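Pectate lyase (Bacillus, PDB 3VMV) probably cleaves polygalacturonate, the backbone of pectin, by the eliminative reaction of the family 1 polysaccharide lyases. Local coordinates at residues Arg238-Phe246 with Tyr304-Lys313; Thr166-Asn174 with Ser314-Val322. All coordinates share one frame; numbering follows the deposited sequence.

Contact 1. Residues Arg238-Phe246 with Tyr304-Lys313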
ATOM      1  N   ARG A 238      -2.359  -9.674  13.315  1.00 11.54           N
ATOM      2  CA  ARG A 238      -1.525  -9.129  14.402  1.00 11.66           C
ATOM      3  C   ARG A 238      -0.788  -7.931  13.871  1.00 10.99           C
ATOM      4  O   ARG A 238      -0.022  -8.073  12.893  1.00 11.74           O
ATOM      5  CB  ARG A 238      -0.495 -10.162  14.862  1.00 12.64           C
ATOM      6  CG  ARG A 238      -1.193 -11.381  15.479  1.00 13.41           C
ATOM      7  CD  ARG A 238      -0.199 -12.354  16.090  1.00 13.61           C
ATOM      8  NE  ARG A 238       0.770 -12.808  15.096  1.00 13.22           N
ATOM      9  CZ  ARG A 238       1.714 -13.694  15.395  1.00 16.01           C
ATOM     10  NH1 ARG A 238       2.584 -14.079  14.502  1.00 17.55           N
ATOM     11  NH2 ARG A 238       1.806 -14.152  16.640  1.00 20.48           N
ATOM     12  N   VAL A 239      -1.035  -6.755  14.461  1.00 10.03           N
ATOM     13  CA  VAL A 239      -0.370  -5.546  13.955  1.00  9.93           C
ATOM     14  C   VAL A 239       0.457  -4.888  15.047  1.00 11.79           C
ATOM     15  O   VAL A 239      -0.076  -4.593  16.131  1.00 12.36           O
ATOM     16  CB  VAL A 239      -1.373  -4.545  13.292  1.00 12.29           C
ATOM     17  CG1 VAL A 239      -2.423  -4.092  14.225  1.00 14.24           C
ATOM     18  CG2 VAL A 239      -0.624  -3.328  12.729  1.00 11.84           C
ATOM     19  N   PHE A 240       1.767  -4.767  14.811  1.00 10.29           N
ATOM     20  CA  PHE A 240       2.638  -4.027  15.735  1.00 11.20           C
ATOM     21  C   PHE A 240       2.617  -2.561  15.330  1.00  9.82           C
ATOM     22  O   PHE A 240       3.090  -2.225  14.227  1.00  9.98           O
ATOM     23  CB  PHE A 240       4.052  -4.641  15.718  1.00 10.39           C
ATOM     24  CG  PHE A 240       5.043  -3.955  16.656  1.00 11.70           C
ATOM     25  CD1 PHE A 240       4.615  -3.453  17.875  1.00 12.22           C
ATOM     26  CD2 PHE A 240       6.397  -3.911  16.338  1.00 12.04           C
ATOM     27  CE1 PHE A 240       5.524  -2.878  18.759  1.00 14.20           C
ATOM     28  CE2 PHE A 240       7.307  -3.315  17.208  1.00 11.25           C
ATOM     29  CZ  PHE A 240       6.878  -2.805  18.414  1.00 12.58           C
ATOM     30  N   VAL A 241       2.031  -1.716  16.176  1.00 11.35           N
ATOM     31  CA  VAL A 241       1.830  -0.278  15.900  1.00 10.23           C
ATOM     32  C   VAL A 241       2.833   0.447  16.748  1.00  9.29           C
ATOM     33  O   VAL A 241       2.650   0.571  17.946  1.00  9.94           O
ATOM     34  CB  VAL A 241       0.418   0.120  16.240  1.00 10.10           C
ATOM     35  CG1 VAL A 241       0.128   1.581  15.876  1.00 10.34           C
ATOM     36  CG2 VAL A 241      -0.570  -0.855  15.555  1.00 13.37           C
ATOM     37  N   GLU A 242       3.907   0.901  16.095  1.00  8.40           N
ATOM     38  CA  GLU A 242       5.103   1.374  16.829  1.00  8.01           C
ATOM     39  C   GLU A 242       5.538   2.761  16.403  1.00  8.46           C
ATOM     40  O   GLU A 242       5.839   3.033  15.225  1.00  8.96           O
ATOM     41  CB  GLU A 242       6.234   0.362  16.521  1.00 10.46           C
ATOM     42  CG  GLU A 242       7.539   0.662  17.243  1.00 11.56           C
ATOM     43  CD  GLU A 242       8.678  -0.262  16.795  1.00 14.89           C
ATOM     44  OE1 GLU A 242       8.630  -0.712  15.630  1.00 17.61           O
ATOM     45  OE2 GLU A 242       9.624  -0.443  17.609  1.00 17.28           O
ATOM     46  N   ASN A 243       5.604   3.654  17.381  1.00 11.62           N
ATOM     47  CA  ASN A 243       6.180   4.986  17.149  1.00  9.96           C
ATOM     48  C   ASN A 243       5.565   5.718  15.964  1.00  9.38           C
ATOM     49  O   ASN A 243       6.259   6.290  15.118  1.00 10.06           O
ATOM     50  CB  ASN A 243       7.719   4.917  17.013  1.00  9.79           C
ATOM     51  CG  ASN A 243       8.407   4.480  18.292  1.00 12.16           C
ATOM     52  OD1 ASN A 243       7.797   3.877  19.219  1.00 12.16           O
ATOM     53  ND2 ASN A 243       9.711   4.756  18.355  1.00 11.69           N
ATOM     54  N   ASN A 244       4.242   5.682  15.894  1.00  9.65           N
ATOM     55  CA  ASN A 244       3.505   6.473  14.923  1.00  7.13           C
ATOM     56  C   ASN A 244       2.934   7.713  15.560  1.00  9.29           C
ATOM     57  O   ASN A 244       2.729   7.736  16.766  1.00 10.40           O
ATOM     58  CB  ASN A 244       2.335   5.673  14.320  1.00  9.20           C
ATOM     59  CG  ASN A 244       2.761   4.373  13.659  1.00  9.18           C
ATOM     60  OD1 ASN A 244       3.151   4.362  12.493  1.00  9.03           O
ATOM     61  ND2 ASN A 244       2.663   3.276  14.388  1.00 10.12           N
ATOM     62  N   TYR A 245       2.651   8.714  14.731  1.00 11.01           N
ATOM     63  CA  TYR A 245       2.049   9.952  15.187  1.00  9.44           C
ATOM     64  C   TYR A 245       0.627  10.049  14.648  1.00 10.19           C
ATOM     65  O   TYR A 245       0.446   9.901  13.434  1.00  9.98           O
ATOM     66  CB  TYR A 245       2.904  11.156  14.726  1.00 10.11           C
ATOM     67  CG  TYR A 245       2.620  12.406  15.475  1.00 15.04           C
ATOM     68  CD1 TYR A 245       3.399  12.695  16.580  1.00 17.76           C
ATOM     69  CD2 TYR A 245       1.603  13.275  15.118  1.00 22.07           C
ATOM     70  CE1 TYR A 245       3.205  13.783  17.325  1.00 23.91           C
ATOM     71  CE2 TYR A 245       1.388  14.453  15.945  1.00 15.86           C
ATOM     72  CZ  TYR A 245       2.218  14.631  17.020  1.00 19.86           C
ATOM     73  OH  TYR A 245       2.117  15.694  17.892  1.00 25.77           O
ATOM     74  N   PHE A 246      -0.362  10.250  15.541  1.00  9.35           N
ATOM     75  CA  PHE A 246      -1.738  10.361  15.100  1.00  8.76           C
ATOM     76  C   PHE A 246      -2.290  11.718  15.534  1.00 13.44           C
ATOM     77  O   PHE A 246      -2.149  12.094  16.698  1.00 14.17           O
ATOM     78  CB  PHE A 246      -2.594   9.320  15.839  1.00 11.13           C
ATOM     79  CG  PHE A 246      -2.244   7.889  15.551  1.00 10.75           C
ATOM     80  CD1 PHE A 246      -2.960   7.160  14.593  1.00  9.71           C
ATOM     81  CD2 PHE A 246      -1.194   7.250  16.223  1.00 10.46           C
ATOM     82  CE1 PHE A 246      -2.670   5.820  14.342  1.00 10.97           C
ATOM     83  CE2 PHE A 246      -0.916   5.909  15.996  1.00  8.89           C
ATOM     84  CZ  PHE A 246      -1.620   5.176  15.052  1.00 10.31           C
ATOM     85  N   TYR A 304      15.514  -3.507  11.941  1.00 10.40           N
ATOM     86  CA  TYR A 304      15.047  -2.261  11.382  1.00 11.27           C
ATOM     87  C   TYR A 304      15.535  -1.108  12.266  1.00 14.83           C
ATOM     88  O   TYR A 304      15.999  -1.318  13.395  1.00 12.06           O
ATOM     89  CB  TYR A 304      13.506  -2.244  11.211  1.00 12.36           C
ATOM     90  CG  TYR A 304      12.734  -2.349  12.512  1.00  9.48           C
ATOM     91  CD1 TYR A 304      12.209  -1.220  13.137  1.00 12.26           C
ATOM     92  CD2 TYR A 304      12.546  -3.597  13.135  1.00 11.04           C
ATOM     93  CE1 TYR A 304      11.526  -1.302  14.342  1.00 11.08           C
ATOM     94  CE2 TYR A 304      11.838  -3.704  14.334  1.00 12.52           C
ATOM     95  CZ  TYR A 304      11.329  -2.544  14.955  1.00 10.01           C
ATOM     96  OH  TYR A 304      10.642  -2.686  16.133  1.00 13.64           O
ATOM     97  N   GLN A 305      15.449   0.096  11.722  1.00 12.40           N
ATOM     98  CA  GLN A 305      15.741   1.317  12.464  1.00 12.74           C
ATOM     99  C   GLN A 305      14.459   2.069  12.633  1.00 12.78           C
ATOM    100  O   GLN A 305      13.696   2.200  11.643  1.00 15.03           O
ATOM    101  CB  GLN A 305      16.738   2.152  11.666  1.00 14.46           C
ATOM    102  CG  GLN A 305      18.094   1.517  11.622  1.00 24.95           C
ATOM    103  CD  GLN A 305      18.804   1.624  12.948  1.00 34.07           C
ATOM    104  OE1 GLN A 305      18.837   2.695  13.565  1.00 39.30           O
ATOM    105  NE2 GLN A 305      19.378   0.510  13.406  1.00 38.62           N
ATOM    106  N   VAL A 306      14.223   2.569  13.839  1.00 10.88           N
ATOM    107  CA  VAL A 306      12.951   3.249  14.126  1.00 11.02           C
ATOM    108  C   VAL A 306      13.205   4.552  14.866  1.00 11.98           C
ATOM    109  O   VAL A 306      13.958   4.606  15.842  1.00 13.75           O
ATOM    110  CB  VAL A 306      11.973   2.296  14.854  1.00 12.24           C
ATOM    111  CG1 VAL A 306      12.539   1.797  16.194  1.00 13.01           C
ATOM    112  CG2 VAL A 306      10.615   2.983  15.077  1.00 10.54           C
ATOM    113  N   GLN A 307      12.635   5.632  14.340  1.00  9.85           N
ATOM    114  CA  GLN A 307      12.710   6.958  14.982  1.00 10.70           C
ATOM    115  C   GLN A 307      11.662   7.104  16.075  1.00 11.44           C
ATOM    116  O   GLN A 307      10.756   6.296  16.191  1.00 11.82           O
ATOM    117  CB  GLN A 307      12.434   8.033  13.934  1.00 10.98           C
ATOM    118  CG  GLN A 307      13.394   8.043  12.758  1.00 12.54           C
ATOM    119  CD  GLN A 307      12.991   9.158  11.798  1.00 14.79           C
ATOM    120  OE1 GLN A 307      11.979   9.059  11.121  1.00 13.67           O
ATOM    121  NE2 GLN A 307      13.685  10.267  11.871  1.00 18.74           N
ATOM    122  N   SER A 308      11.765   8.158  16.887  1.00 10.56           N
ATOM    123  CA  SER A 308      10.638   8.460  17.756  1.00  9.71           C
ATOM    124  C   SER A 308       9.448   8.898  16.889  1.00 10.24           C
ATOM    125  O   SER A 308       9.612   9.246  15.710  1.00 11.65           O
ATOM    126  CB  SER A 308      11.007   9.590  18.712  1.00 13.83           C
ATOM    127  OG  SER A 308      11.118  10.830  18.012  1.00 15.12           O
ATOM    128  N   ALA A 309       8.260   8.879  17.475  1.00 10.48           N
ATOM    129  CA  ALA A 309       7.067   9.308  16.737  1.00 10.90           C
ATOM    130  C   ALA A 309       7.204  10.740  16.261  1.00 10.16           C
ATOM    131  O   ALA A 309       6.766  11.058  15.148  1.00 10.99           O
ATOM    132  CB  ALA A 309       5.819   9.154  17.622  1.00  9.04           C
ATOM    133  N   THR A 310       7.763  11.621  17.074  1.00 11.56           N
ATOM    134  CA  THR A 310       7.838  13.022  16.658  1.00 11.75           C
ATOM    135  C   THR A 310       8.922  13.247  15.633  1.00 13.41           C
ATOM    136  O   THR A 310       8.768  14.081  14.743  1.00 12.94           O
ATOM    137  CB  THR A 310       8.014  13.959  17.855  1.00 13.56           C
ATOM    138  OG1 THR A 310       9.183  13.567  18.605  1.00 17.19           O
ATOM    139  CG2 THR A 310       6.766  13.912  18.765  1.00 16.28           C
ATOM    140  N   GLN A 311      10.017  12.486  15.707  1.00 12.29           N
ATOM    141  CA  GLN A 311      11.019  12.583  14.656  1.00 11.46           C
ATOM    142  C   GLN A 311      10.431  12.061  13.367  1.00 12.13           C
ATOM    143  O   GLN A 311      10.671  12.630  12.289  1.00 12.94           O
ATOM    144  CB  GLN A 311      12.220  11.722  15.029  1.00 12.81           C
ATOM    145  CG  GLN A 311      13.074  12.329  16.142  1.00 17.68           C
ATOM    146  CD  GLN A 311      13.988  11.297  16.830  1.00 23.31           C
ATOM    147  OE1 GLN A 311      13.940  10.085  16.557  1.00 18.02           O
ATOM    148  NE2 GLN A 311      14.819  11.788  17.747  1.00 26.86           N
ATOM    149  N   ALA A 312       9.673  10.978  13.454  1.00 11.59           N
ATOM    150  CA  ALA A 312       9.046  10.461  12.252  1.00 12.17           C
ATOM    151  C   ALA A 312       8.070  11.442  11.629  1.00 11.56           C
ATOM    152  O   ALA A 312       8.023  11.577  10.400  1.00 12.49           O
ATOM    153  CB  ALA A 312       8.366   9.142  12.548  1.00 13.20           C
ATOM    154  N   LYS A 313       7.284  12.111  12.466  1.00 10.64           N
ATOM    155  CA  LYS A 313       6.336  13.082  11.919  1.00 10.82           C
ATOM    156  C   LYS A 313       7.082  14.105  11.050  1.00 13.72           C
ATOM    157  O   LYS A 313       6.658  14.383   9.927  1.00 13.22           O
ATOM    158  CB  LYS A 313       5.595  13.752  13.066  1.00 11.90           C
ATOM    159  CG  LYS A 313       4.734  14.949  12.633  1.00 15.25           C
ATOM    160  CD  LYS A 313       4.241  15.644  13.876  1.00 14.21           C
ATOM    161  CE  LYS A 313       3.262  16.779  13.545  1.00 19.18           C
ATOM    162  NZ  LYS A 313       4.019  17.954  13.036  1.00 21.21           N
TER
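Asn243 ND2 donates to Gln307 O over 2.9 Å, nearly straight at 171° and within the plane of its own amide, though tilted from the carbonyl plane of Gln307. Tyr304 OH faces the carboxylate of Glu242, 2.9 Å from both OE1 and OE2; each bond is weak and the hydroxyl's choice unsettled, whereas His217 NE2 gives Glu242 OE1 a further partner. The same hydroxyl meets the edge of the Phe240 ring, 3.6 Å from CE2. Ala309 CA approaches Asn243 O at 3.5 Å, a CA-H...O contact.

With CG anti to the backbone N (chi1 -162°), Tyr245 presents one ring face to Lys313, whose CD lies over its centre, 3.7 Å from the centroid, in a CH-pi contact, while Thr310 CG2 reaches Tyr245 CE1. A serine in place of Tyr245 would probably leave the Lys313 methylenes without their aromatic platform, the lysine tail held mainly by its salt bridge to Glu317.

Ser308 and Gln311 close a capping box, Gln311 N to Ser308 OG at 3.0 Å and Ser308 N to Gln311 OE1 at 2.9 Å. Thus the capped start of helix 309-319 is docked on a turn between two strands of the parallel beta-helix characteristic of pectate lyases.

Contact 2. Residues Thr166-Asn174 with Ser314-Val322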
ATOM      1  N   THR A 166       6.624  -4.124   1.387  1.00  9.78           N
ATOM      2  CA  THR A 166       6.909  -2.913   2.165  1.00  7.81           C
ATOM      3  C   THR A 166       6.341  -1.710   1.461  1.00  8.30           C
ATOM      4  O   THR A 166       6.597  -1.522   0.274  1.00  9.25           O
ATOM      5  CB  THR A 166       8.400  -2.733   2.369  1.00  9.04           C
ATOM      6  OG1 THR A 166       8.886  -3.745   3.254  1.00 11.00           O
ATOM      7  CG2 THR A 166       8.714  -1.376   3.024  1.00 10.91           C
ATOM      8  N   VAL A 167       5.594  -0.912   2.209  1.00  9.64           N
ATOM      9  CA  VAL A 167       4.949   0.293   1.734  1.00  8.49           C
ATOM     10  C   VAL A 167       5.568   1.418   2.566  1.00  8.77           C
ATOM     11  O   VAL A 167       5.300   1.517   3.775  1.00  9.38           O
ATOM     12  CB  VAL A 167       3.463   0.194   2.031  1.00  9.30           C
ATOM     13  CG1 VAL A 167       2.697   1.482   1.653  1.00 10.48           C
ATOM     14  CG2 VAL A 167       2.884  -1.020   1.264  1.00 11.02           C
ATOM     15  N   SER A 168       6.386   2.222   1.918  1.00  7.80           N
ATOM     16  CA  SER A 168       7.199   3.205   2.638  1.00  8.10           C
ATOM     17  C   SER A 168       7.206   4.566   1.983  1.00  8.98           C
ATOM     18  O   SER A 168       7.242   4.695   0.766  1.00  8.97           O
ATOM     19  CB  SER A 168       8.631   2.661   2.770  1.00 10.45           C
ATOM     20  OG  SER A 168       9.227   2.404   1.509  1.00 11.51           O
ATOM     21  N   TRP A 169       7.246   5.607   2.815  1.00  8.35           N
ATOM     22  CA  TRP A 169       7.488   6.973   2.319  1.00  8.92           C
ATOM     23  C   TRP A 169       6.456   7.492   1.320  1.00  9.77           C
ATOM     24  O   TRP A 169       6.765   8.357   0.525  1.00 11.56           O
ATOM     25  CB  TRP A 169       8.914   7.125   1.726  1.00  8.78           C
ATOM     26  CG  TRP A 169       9.973   6.896   2.804  1.00  8.19           C
ATOM     27  CD1 TRP A 169      10.773   5.782   2.959  1.00 10.86           C
ATOM     28  CD2 TRP A 169      10.375   7.842   3.818  1.00 10.32           C
ATOM     29  NE1 TRP A 169      11.651   5.996   4.017  1.00 12.60           N
ATOM     30  CE2 TRP A 169      11.413   7.229   4.568  1.00 11.84           C
ATOM     31  CE3 TRP A 169       9.946   9.132   4.170  1.00 10.24           C
ATOM     32  CZ2 TRP A 169      12.043   7.873   5.662  1.00 11.00           C
ATOM     33  CZ3 TRP A 169      10.591   9.780   5.250  1.00 11.97           C
ATOM     34  CH2 TRP A 169      11.624   9.125   5.972  1.00 12.23           C
ATOM     35  N   ASN A 170       5.233   6.959   1.365  1.00  9.14           N
ATOM     36  CA  ASN A 170       4.219   7.402   0.420  1.00  7.61           C
ATOM     37  C   ASN A 170       3.289   8.390   1.053  1.00  9.68           C
ATOM     38  O   ASN A 170       3.201   8.472   2.284  1.00 10.63           O
ATOM     39  CB  ASN A 170       3.352   6.208  -0.024  1.00  8.36           C
ATOM     40  CG  ASN A 170       4.169   5.069  -0.619  1.00  8.40           C
ATOM     41  OD1 ASN A 170       4.631   5.166  -1.758  1.00  8.69           O
ATOM     42  ND2 ASN A 170       4.283   3.945   0.121  1.00  8.50           N
ATOM     43  N   LYS A 171       2.560   9.130   0.233  1.00 10.16           N
ATOM     44  CA  LYS A 171       1.428   9.919   0.761  1.00  8.06           C
ATOM     45  C   LYS A 171       0.149   9.258   0.271  1.00 10.16           C
ATOM     46  O   LYS A 171       0.056   8.887  -0.895  1.00 10.77           O
ATOM     47  CB  LYS A 171       1.468  11.343   0.248  1.00  8.99           C
ATOM     48  CG  LYS A 171       2.728  12.113   0.702  1.00 10.23           C
ATOM     49  CD  LYS A 171       2.617  13.585   0.260  1.00 13.67           C
ATOM     50  CE  LYS A 171       3.804  14.399   0.813  1.00 20.57           C
ATOM     51  NZ  LYS A 171       3.634  15.846   0.449  1.00 21.18           N
ATOM     52  N   PHE A 172      -0.792   9.046   1.199  1.00  8.27           N
ATOM     53  CA  PHE A 172      -2.142   8.555   0.885  1.00  9.41           C
ATOM     54  C   PHE A 172      -3.069   9.666   1.383  1.00  9.47           C
ATOM     55  O   PHE A 172      -3.101   9.959   2.583  1.00 10.62           O
ATOM     56  CB  PHE A 172      -2.459   7.312   1.732  1.00  9.67           C
ATOM     57  CG  PHE A 172      -1.684   6.074   1.371  1.00  9.14           C
ATOM     58  CD1 PHE A 172      -2.282   5.090   0.572  1.00 11.09           C
ATOM     59  CD2 PHE A 172      -0.370   5.881   1.815  1.00  7.36           C
ATOM     60  CE1 PHE A 172      -1.623   3.919   0.235  1.00 11.53           C
ATOM     61  CE2 PHE A 172       0.302   4.713   1.492  1.00  8.67           C
ATOM     62  CZ  PHE A 172      -0.319   3.726   0.670  1.00  8.44           C
ATOM     63  N   GLU A 173      -3.843  10.300   0.503  1.00  9.83           N
ATOM     64  CA  GLU A 173      -4.612  11.449   0.909  1.00 10.21           C
ATOM     65  C   GLU A 173      -5.933  11.471   0.192  1.00 10.64           C
ATOM     66  O   GLU A 173      -6.073  10.940  -0.904  1.00 11.43           O
ATOM     67  CB  GLU A 173      -3.874  12.735   0.554  1.00 12.93           C
ATOM     68  CG  GLU A 173      -2.459  12.831   1.134  1.00 11.96           C
ATOM     69  CD  GLU A 173      -1.873  14.248   1.046  1.00 13.34           C
ATOM     70  OE1 GLU A 173      -0.848  14.434   0.352  1.00 18.39           O
ATOM     71  OE2 GLU A 173      -2.419  15.189   1.687  1.00 15.28           O
ATOM     72  N   ASN A 174      -6.891  12.127   0.824  1.00  9.53           N
ATOM     73  CA  ASN A 174      -8.144  12.510   0.161  1.00 10.29           C
ATOM     74  C   ASN A 174      -8.840  11.330  -0.460  1.00 10.15           C
ATOM     75  O   ASN A 174      -8.996  11.265  -1.696  1.00 12.22           O
ATOM     76  CB  ASN A 174      -7.898  13.612  -0.893  1.00 12.50           C
ATOM     77  CG  ASN A 174      -7.116  14.792  -0.325  1.00 12.53           C
ATOM     78  OD1 ASN A 174      -7.267  15.150   0.828  1.00 13.80           O
ATOM     79  ND2 ASN A 174      -6.297  15.420  -1.169  1.00 18.65           N
ATOM     80  N   SER A 314       8.180  14.657  11.558  1.00 12.86           N
ATOM     81  CA  SER A 314       8.925  15.632  10.760  1.00 13.01           C
ATOM     82  C   SER A 314       9.576  15.024   9.510  1.00 11.99           C
ATOM     83  O   SER A 314       9.574  15.646   8.439  1.00 14.67           O
ATOM     84  CB  SER A 314       9.953  16.333  11.631  1.00 22.02           C
ATOM     85  OG  SER A 314      10.836  15.406  12.209  1.00 36.19           O
ATOM     86  N   SER A 315      10.085  13.798   9.610  1.00 13.23           N
ATOM     87  CA  SER A 315      10.686  13.150   8.432  1.00 13.76           C
ATOM     88  C   SER A 315       9.652  12.905   7.345  1.00 11.85           C
ATOM     89  O   SER A 315       9.950  13.108   6.163  1.00 11.31           O
ATOM     90  CB  SER A 315      11.373  11.840   8.810  1.00 16.89           C
ATOM     91  OG  SER A 315      12.540  12.125   9.592  1.00 18.40           O
ATOM     92  N   VAL A 316       8.468  12.461   7.737  1.00 11.31           N
ATOM     93  CA  VAL A 316       7.393  12.190   6.778  1.00 10.00           C
ATOM     94  C   VAL A 316       6.956  13.497   6.131  1.00 11.84           C
ATOM     95  O   VAL A 316       6.781  13.551   4.903  1.00 13.59           O
ATOM     96  CB  VAL A 316       6.229  11.504   7.489  1.00 10.20           C
ATOM     97  CG1 VAL A 316       4.988  11.422   6.545  1.00 12.56           C
ATOM     98  CG2 VAL A 316       6.656  10.072   7.888  1.00 11.52           C
ATOM     99  N   GLU A 317       6.810  14.556   6.932  1.00 13.57           N
ATOM    100  CA  GLU A 317       6.429  15.835   6.360  1.00 14.16           C
ATOM    101  C   GLU A 317       7.407  16.260   5.251  1.00 16.07           C
ATOM    102  O   GLU A 317       7.014  16.825   4.209  1.00 18.60           O
ATOM    103  CB  GLU A 317       6.376  16.916   7.456  1.00 15.28           C
ATOM    104  CG  GLU A 317       5.197  16.754   8.390  1.00 18.94           C
ATOM    105  CD  GLU A 317       5.296  17.632   9.647  1.00 25.81           C
ATOM    106  OE1 GLU A 317       6.411  18.053  10.037  1.00 28.79           O
ATOM    107  OE2 GLU A 317       4.252  17.894  10.259  1.00 24.55           O
ATOM    108  N   GLN A 318       8.688  16.014   5.489  1.00 12.64           N
ATOM    109  CA  GLN A 318       9.725  16.529   4.603  1.00 13.80           C
ATOM    110  C   GLN A 318      10.053  15.630   3.461  1.00 13.84           C
ATOM    111  O   GLN A 318      10.432  16.144   2.364  1.00 16.82           O
ATOM    112  CB  GLN A 318      10.989  16.823   5.402  1.00 15.25           C
ATOM    113  CG  GLN A 318      10.717  17.875   6.474  1.00 23.15           C
ATOM    114  CD  GLN A 318      11.883  18.059   7.405  1.00 32.76           C
ATOM    115  OE1 GLN A 318      11.709  18.147   8.622  1.00 34.18           O
ATOM    116  NE2 GLN A 318      13.087  18.139   6.838  1.00 35.34           N
ATOM    117  N   HIS A 319       9.940  14.322   3.648  1.00 11.93           N
ATOM    118  CA  HIS A 319      10.562  13.426   2.685  1.00 12.23           C
ATOM    119  C   HIS A 319       9.649  12.374   2.081  1.00 12.70           C
ATOM    120  O   HIS A 319      10.097  11.589   1.212  1.00 13.74           O
ATOM    121  CB  HIS A 319      11.780  12.736   3.287  1.00 11.67           C
ATOM    122  CG  HIS A 319      12.805  13.682   3.807  1.00 18.18           C
ATOM    123  ND1 HIS A 319      13.543  14.512   2.990  1.00 26.13           N
ATOM    124  CD2 HIS A 319      13.200  13.946   5.077  1.00 23.48           C
ATOM    125  CE1 HIS A 319      14.365  15.232   3.735  1.00 30.42           C
ATOM    126  NE2 HIS A 319      14.176  14.907   5.002  1.00 26.81           N
ATOM    127  N   SER A 320       8.385  12.347   2.507  1.00 12.26           N
ATOM    128  CA  SER A 320       7.443  11.440   1.842  1.00  9.11           C
ATOM    129  C   SER A 320       7.012  11.968   0.469  1.00 10.36           C
ATOM    130  O   SER A 320       7.102  13.148   0.179  1.00 13.95           O
ATOM    131  CB  SER A 320       6.242  11.128   2.750  1.00 10.99           C
ATOM    132  OG  SER A 320       5.455  12.286   2.975  1.00 13.33           O
ATOM    133  N   GLY A 321       6.510  11.056  -0.353  1.00 10.84           N
ATOM    134  CA  GLY A 321       5.944  11.419  -1.641  1.00 10.15           C
ATOM    135  C   GLY A 321       6.944  11.552  -2.779  1.00 11.00           C
ATOM    136  O   GLY A 321       8.100  11.085  -2.694  1.00 13.10           O
ATOM    137  N   VAL A 322       6.466  12.152  -3.874  1.00 11.21           N
ATOM    138  CA  VAL A 322       7.227  12.204  -5.124  1.00 10.47           C
ATOM    139  C   VAL A 322       8.179  13.383  -5.177  1.00 11.40           C
ATOM    140  O   VAL A 322       8.030  14.357  -4.415  1.00 13.19           O
ATOM    141  CB  VAL A 322       6.282  12.226  -6.356  1.00 12.75           C
ATOM    142  CG1 VAL A 322       5.441  10.957  -6.384  1.00 12.77           C
ATOM    143  CG2 VAL A 322       5.395  13.497  -6.365  1.00 15.92           C
TER
HETATM  144  O   HOH W   1       4.458  17.028   3.183  1.00 33.97           O
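Val316 O is gripped twice from within its own segment: Ser320 OG donates to it at 2.7 Å and Ser320 N at 3.1 Å, the two arriving from opposite faces of the carbonyl plane. The serine can do this because its OG lies between backbone N and carbonyl carbon (chi1 66°), folded back over the last turn of the helix. Ser320 OG also rests 3.4 Å from Lys171 CE, alongside the extended lysine chain.

Across the contact, Gly321 N donates to Trp169 O at 2.8 Å with an N-H...O angle of 172°, the donor tilted 29° from the carbonyl plane. Ser320 CA adds a CA-H...O approach to that oxygen. At the backbone angles of Gly321 a side chain would press on the preceding carbonyl oxygen and on Lys171 CE, so the absence of CB suits the site.

The Trp169 indole meets the helix with its six-membered ring. Ser315 O lies at the ring edge, in plane, 3.5 Å from CZ3, and His319 CB is 3.7 Å from the same carbon. One water accepts from Lys171 NZ and donates to Glu317 O, bridging the strand to the helix end.

Direct backbone bonding therefore fixes the chain just beyond the helix against Trp169, while the Lys171 ammonium, reaching Glu317 O through the water, would probably be favourable beside the partial negative charge of the helix C-terminus.

Contacts 1 and 2 use successive parts of one helix, 309-319: its capped start lies on the turn at Asn243-Asn244, its end on the turn at Trp169-Asn170. Their centres are about 13 Å apart, and two coils of the beta-helix lie between those they dock on. A probable hydrogen bond, Gln307 NE2 to Ser315 OG at 3.2 Å, joins them directly. His198, hydrogen-bonded to Gln307 OE1 and touching Val316, sits in the coil next to that of contact 2. Contact 1 is the more peripheral, its centre about 17 Å from the chain centre against about 11 Å for contact 2.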